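Long-range contact in type C neurotoxin (Clostridium botulinum, PDB 3PME), which is the receptor-binding domain of a C/D mosaic botulinum neurotoxin and probably binds gangliosides and phosphatidylethanolamine on nerve-cell membranes: residues Y244-K252 and Q260-N271. Numbering follows the deposited sequence.
Sequences YIDRYIAPK and QYSDISKLYTKN. With SO4 (sulfate ion), chain C.
Y248 lies alongside K270, both side chains running the same way, and K270 CB makes a CH-pi contact over one ring face, 4.0 Å from the ring centroid. The lysine then bends at its third torsion (43°), bringing NZ to a sulfate ion, probably from the crystallisation liquor. Y261 meets the same ring at its edge, through CA. Three donors from the contact hold that sulfate: Y248 OH to O1 (2.7 Å), K270 NZ to O3 and N271 ND2 to O2; Y299 OH adds a fourth. N271 ND2 also donates to I249 O (2.9 Å), so both amide protons are used and the amide is fixed.

At the open end of the hairpin formed by strands 247-252 and 255-260, where R247 pairs with Q260, D246 takes two bonds. Its backbone O accepts from Y261 N at 3.1 Å, while OD2 receives Q260 NE2 at 2.9 Å, from above the carboxylate plane. Q260 reaches it with an extended chain, its CG anti to the backbone N (-167°), and its CB lies over the rim of one face of the R247 guanidinium, whose NH1 bonds to L258 O.

In the C-terminal, trefoil-type region, the contact thus ties the hairpin to the loop following it. Tyrosine hydroxyls, lysine and amide together form an anion site, consistent with affinity for phosphate-like groups.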
loop_
_atom_site.group_PDB
_atom_site.type_symbol
_atom_site.label_atom_id
_atom_site.label_comp_id
_atom_site.label_asym_id
_atom_site.label_seq_id
_atom_site.Cartn_x
_atom_site.Cartn_y
_atom_site.Cartn_z
ATOM N N TYR A 244 -6.390 10.568 12.898
ATOM C CA TYR A 244 -6.565 11.968 12.517
ATOM C C TYR A 244 -6.007 12.291 11.118
ATOM O O TYR A 244 -5.078 13.080 10.985
ATOM C CB TYR A 244 -5.939 12.865 13.603
ATOM C CG TYR A 244 -6.416 12.504 14.993
ATOM C CD1 TYR A 244 -7.762 12.626 15.338
ATOM C CD2 TYR A 244 -5.540 11.996 15.951
ATOM C CE1 TYR A 244 -8.220 12.272 16.595
ATOM C CE2 TYR A 244 -5.985 11.647 17.217
ATOM C CZ TYR A 244 -7.329 11.785 17.531
ATOM O OH TYR A 244 -7.784 11.439 18.778
ATOM N N ILE A 245 -6.610 11.711 10.077
ATOM C CA ILE A 245 -6.107 11.842 8.707
ATOM C C ILE A 245 -6.279 13.253 8.139
ATOM O O ILE A 245 -5.645 13.618 7.145
ATOM C CB ILE A 245 -6.790 10.821 7.758
ATOM C CG1 ILE A 245 -6.073 10.764 6.403
ATOM C CG2 ILE A 245 -8.257 11.173 7.578
ATOM C CD1 ILE A 245 -6.517 9.617 5.512
ATOM N N ASP A 246 -7.125 14.049 8.791
ATOM C CA ASP A 246 -7.402 15.407 8.336
ATOM C C ASP A 246 -6.630 16.467 9.115
ATOM O O ASP A 246 -6.953 17.648 9.024
ATOM C CB ASP A 246 -8.901 15.712 8.436
ATOM C CG ASP A 246 -9.440 15.563 9.852
ATOM O OD1 ASP A 246 -8.783 14.913 10.691
ATOM O OD2 ASP A 246 -10.544 16.079 10.124
ATOM N N ARG A 247 -5.628 16.043 9.879
ATOM C CA ARG A 247 -4.821 16.991 10.642
ATOM C C ARG A 247 -3.387 16.954 10.177
ATOM O O ARG A 247 -2.904 15.919 9.718
ATOM C CB ARG A 247 -4.895 16.699 12.140
ATOM C CG ARG A 247 -6.301 16.810 12.683
ATOM C CD ARG A 247 -6.392 16.799 14.195
ATOM N NE ARG A 247 -7.766 17.166 14.528
ATOM C CZ ARG A 247 -8.161 18.368 14.934
ATOM N NH1 ARG A 247 -7.289 19.349 15.168
ATOM N NH2 ARG A 247 -9.448 18.577 15.166
ATOM N N TYR A 248 -2.717 18.101 10.303
ATOM C CA TYR A 248 -1.302 18.224 9.975
ATOM C C TYR A 248 -0.534 18.606 11.232
ATOM O O TYR A 248 -1.126 19.073 12.207
ATOM C CB TYR A 248 -1.070 19.263 8.863
ATOM C CG TYR A 248 -1.383 20.707 9.210
ATOM C CD1 TYR A 248 -2.660 21.236 9.017
ATOM C CD2 TYR A 248 -0.387 21.549 9.680
ATOM C CE1 TYR A 248 -2.936 22.562 9.303
ATOM C CE2 TYR A 248 -0.650 22.878 9.966
ATOM C CZ TYR A 248 -1.926 23.379 9.772
ATOM O OH TYR A 248 -2.209 24.701 10.057
ATOM N N ILE A 249 0.781 18.405 11.202
ATOM C CA ILE A 249 1.641 18.702 12.344
ATOM C C ILE A 249 2.083 20.160 12.294
ATOM O O ILE A 249 2.611 20.620 11.281
ATOM C CB ILE A 249 2.875 17.781 12.355
ATOM C CG1 ILE A 249 2.420 16.321 12.360
ATOM C CG2 ILE A 249 3.768 18.092 13.559
ATOM C CD1 ILE A 249 3.541 15.323 12.200
ATOM N N ALA A 250 1.850 20.884 13.384
ATOM C CA ALA A 250 2.239 22.292 13.463
ATOM C C ALA A 250 2.908 22.635 14.787
ATOM O O ALA A 250 2.508 22.149 15.835
ATOM C CB ALA A 250 1.019 23.176 13.270
ATOM N N PRO A 251 3.930 23.496 14.749
ATOM C CA PRO A 251 4.497 23.987 16.004
ATOM C C PRO A 251 3.593 25.052 16.603
ATOM O O PRO A 251 3.140 25.952 15.899
ATOM C CB PRO A 251 5.825 24.609 15.564
ATOM C CG PRO A 251 5.577 25.056 14.178
ATOM C CD PRO A 251 4.615 24.049 13.570
ATOM N N LYS A 252 3.317 24.940 17.893
ATOM C CA LYS A 252 2.515 25.942 18.579
ATOM C C LYS A 252 3.066 26.103 19.985
ATOM O O LYS A 252 3.103 25.147 20.754
ATOM C CB LYS A 252 1.047 25.509 18.620
ATOM C CG LYS A 252 0.115 26.447 19.381
ATOM C CD LYS A 252 -1.336 26.014 19.184
ATOM C CE LYS A 252 -2.301 26.903 19.957
ATOM N NZ LYS A 252 -3.708 26.552 19.619
ATOM N N GLN A 260 -6.298 20.873 12.270
ATOM C CA GLN A 260 -7.120 20.480 11.133
ATOM C C GLN A 260 -6.780 21.323 9.912
ATOM O O GLN A 260 -6.738 22.549 9.993
ATOM C CB GLN A 260 -8.606 20.607 11.456
ATOM C CG GLN A 260 -9.496 19.909 10.434
ATOM C CD GLN A 260 -10.945 19.891 10.849
ATOM O OE1 GLN A 260 -11.530 20.933 11.147
ATOM N NE2 GLN A 260 -11.537 18.703 10.877
ATOM N N TYR A 261 -6.527 20.665 8.783
ATOM C CA TYR A 261 -6.263 21.379 7.544
ATOM C C TYR A 261 -7.529 22.087 7.087
ATOM O O TYR A 261 -8.645 21.596 7.308
ATOM C CB TYR A 261 -5.765 20.417 6.465
ATOM C CG TYR A 261 -5.287 21.087 5.197
ATOM C CD1 TYR A 261 -4.246 22.006 5.215
ATOM C CD2 TYR A 261 -5.858 20.768 3.976
ATOM C CE1 TYR A 261 -3.810 22.604 4.044
ATOM C CE2 TYR A 261 -5.435 21.351 2.811
ATOM C CZ TYR A 261 -4.414 22.269 2.844
ATOM O OH TYR A 261 -4.002 22.840 1.665
ATOM N N SER A 262 -7.358 23.242 6.457
ATOM C CA SER A 262 -8.505 24.064 6.069
ATOM C C SER A 262 -9.434 23.374 5.072
ATOM O O SER A 262 -10.629 23.622 5.092
ATOM C CB SER A 262 -8.044 25.407 5.513
ATOM O OG SER A 262 -7.280 25.226 4.338
ATOM N N ASP A 263 -8.891 22.529 4.196
ATOM C CA ASP A 263 -9.731 21.739 3.303
ATOM C C ASP A 263 -9.778 20.317 3.823
ATOM O O ASP A 263 -8.818 19.551 3.677
ATOM C CB ASP A 263 -9.230 21.782 1.855
ATOM C CG ASP A 263 -10.144 21.021 0.891
ATOM O OD1 ASP A 263 -10.891 20.125 1.339
ATOM O OD2 ASP A 263 -10.110 21.323 -0.321
ATOM N N ILE A 264 -10.917 19.981 4.421
ATOM C CA ILE A 264 -11.145 18.709 5.090
ATOM C C ILE A 264 -11.126 17.499 4.154
ATOM O O ILE A 264 -11.035 16.361 4.611
ATOM C CB ILE A 264 -12.495 18.754 5.850
ATOM C CG1 ILE A 264 -12.269 19.195 7.291
ATOM C CG2 ILE A 264 -13.220 17.411 5.784
ATOM C CD1 ILE A 264 -11.815 20.613 7.417
ATOM N N SER A 265 -11.207 17.740 2.850
ATOM C CA SER A 265 -11.270 16.655 1.868
ATOM C C SER A 265 -9.916 16.300 1.251
ATOM O O SER A 265 -9.832 15.417 0.395
ATOM C CB SER A 265 -12.252 17.008 0.747
ATOM O OG SER A 265 -11.697 17.955 -0.153
ATOM N N LYS A 266 -8.858 16.983 1.673
ATOM C CA LYS A 266 -7.553 16.804 1.042
ATOM C C LYS A 266 -6.583 15.972 1.869
ATOM O O LYS A 266 -6.512 16.117 3.096
ATOM C CB LYS A 266 -6.918 18.162 0.728
ATOM C CG LYS A 266 -7.585 18.905 -0.412
ATOM C CD LYS A 266 -7.161 20.358 -0.447
ATOM C CE LYS A 266 -5.665 20.529 -0.663
ATOM N NZ LYS A 266 -5.325 21.978 -0.799
ATOM N N LEU A 267 -5.833 15.103 1.192
ATOM C CA LEU A 267 -4.772 14.341 1.844
ATOM C C LEU A 267 -3.456 15.096 1.922
ATOM O O LEU A 267 -2.668 14.889 2.842
ATOM C CB LEU A 267 -4.524 13.034 1.097
ATOM C CG LEU A 267 -5.662 12.030 1.079
ATOM C CD1 LEU A 267 -5.227 10.830 0.275
ATOM C CD2 LEU A 267 -5.990 11.648 2.510
ATOM N N TYR A 268 -3.174 15.936 0.931
ATOM C CA TYR A 268 -1.908 16.641 0.916
ATOM C C TYR A 268 -2.144 17.972 1.597
ATOM O O TYR A 268 -2.781 18.865 1.026
ATOM C CB TYR A 268 -1.389 16.839 -0.509
ATOM C CG TYR A 268 -1.266 15.562 -1.319
ATOM C CD1 TYR A 268 -0.864 14.368 -0.728
ATOM C CD2 TYR A 268 -1.525 15.566 -2.684
ATOM C CE1 TYR A 268 -0.745 13.208 -1.479
ATOM C CE2 TYR A 268 -1.407 14.411 -3.443
ATOM C CZ TYR A 268 -1.020 13.240 -2.835
ATOM O OH TYR A 268 -0.902 12.100 -3.610
ATOM N N THR A 269 -1.629 18.089 2.818
ATOM C CA THR A 269 -1.988 19.191 3.709
ATOM C C THR A 269 -0.839 20.211 3.828
ATOM O O THR A 269 -0.557 20.931 2.872
ATOM C CB THR A 269 -2.432 18.664 5.090
ATOM O OG1 THR A 269 -1.383 17.864 5.653
ATOM C CG2 THR A 269 -3.710 17.802 4.954
ATOM N N LYS A 270 -0.178 20.261 4.984
ATOM C CA LYS A 270 0.906 21.217 5.232
ATOM C C LYS A 270 2.031 20.585 6.047
ATOM O O LYS A 270 1.829 19.571 6.733
ATOM C CB LYS A 270 0.373 22.420 6.025
ATOM C CG LYS A 270 -0.702 23.221 5.333
ATOM C CD LYS A 270 -1.125 24.394 6.200
ATOM C CE LYS A 270 0.086 25.052 6.817
ATOM N NZ LYS A 270 -0.175 26.481 7.158
ATOM N N ASN A 271 3.198 21.230 6.011
ATOM C CA ASN A 271 4.348 20.826 6.821
ATOM C C ASN A 271 4.737 19.349 6.698
ATOM O O ASN A 271 4.838 18.648 7.699
ATOM C CB ASN A 271 4.125 21.166 8.301
ATOM C CG ASN A 271 3.786 22.630 8.522
ATOM O OD1 ASN A 271 4.188 23.501 7.747
ATOM N ND2 ASN A 271 3.060 22.909 9.596
HETATM S S SO4 C . 1.225 26.442 10.711
HETATM O O1 SO4 C . -0.142 26.047 11.056
HETATM O O2 SO4 C . 1.984 25.313 10.204
HETATM O O3 SO4 C . 1.162 27.473 9.678
HETATM O O4 SO4 C . 1.897 26.973 11.896
HETATM O O HOH W 1 -3.333 14.012 5.453
HETATM O O HOH W 2 -7.327 14.053 4.919
HETATM O O HOH W 3 -2.060 15.700 7.145
HETATM O O HOH W 4 -7.603 22.398 14.251
HETATM O O HOH W 5 1.959 17.670 8.688
#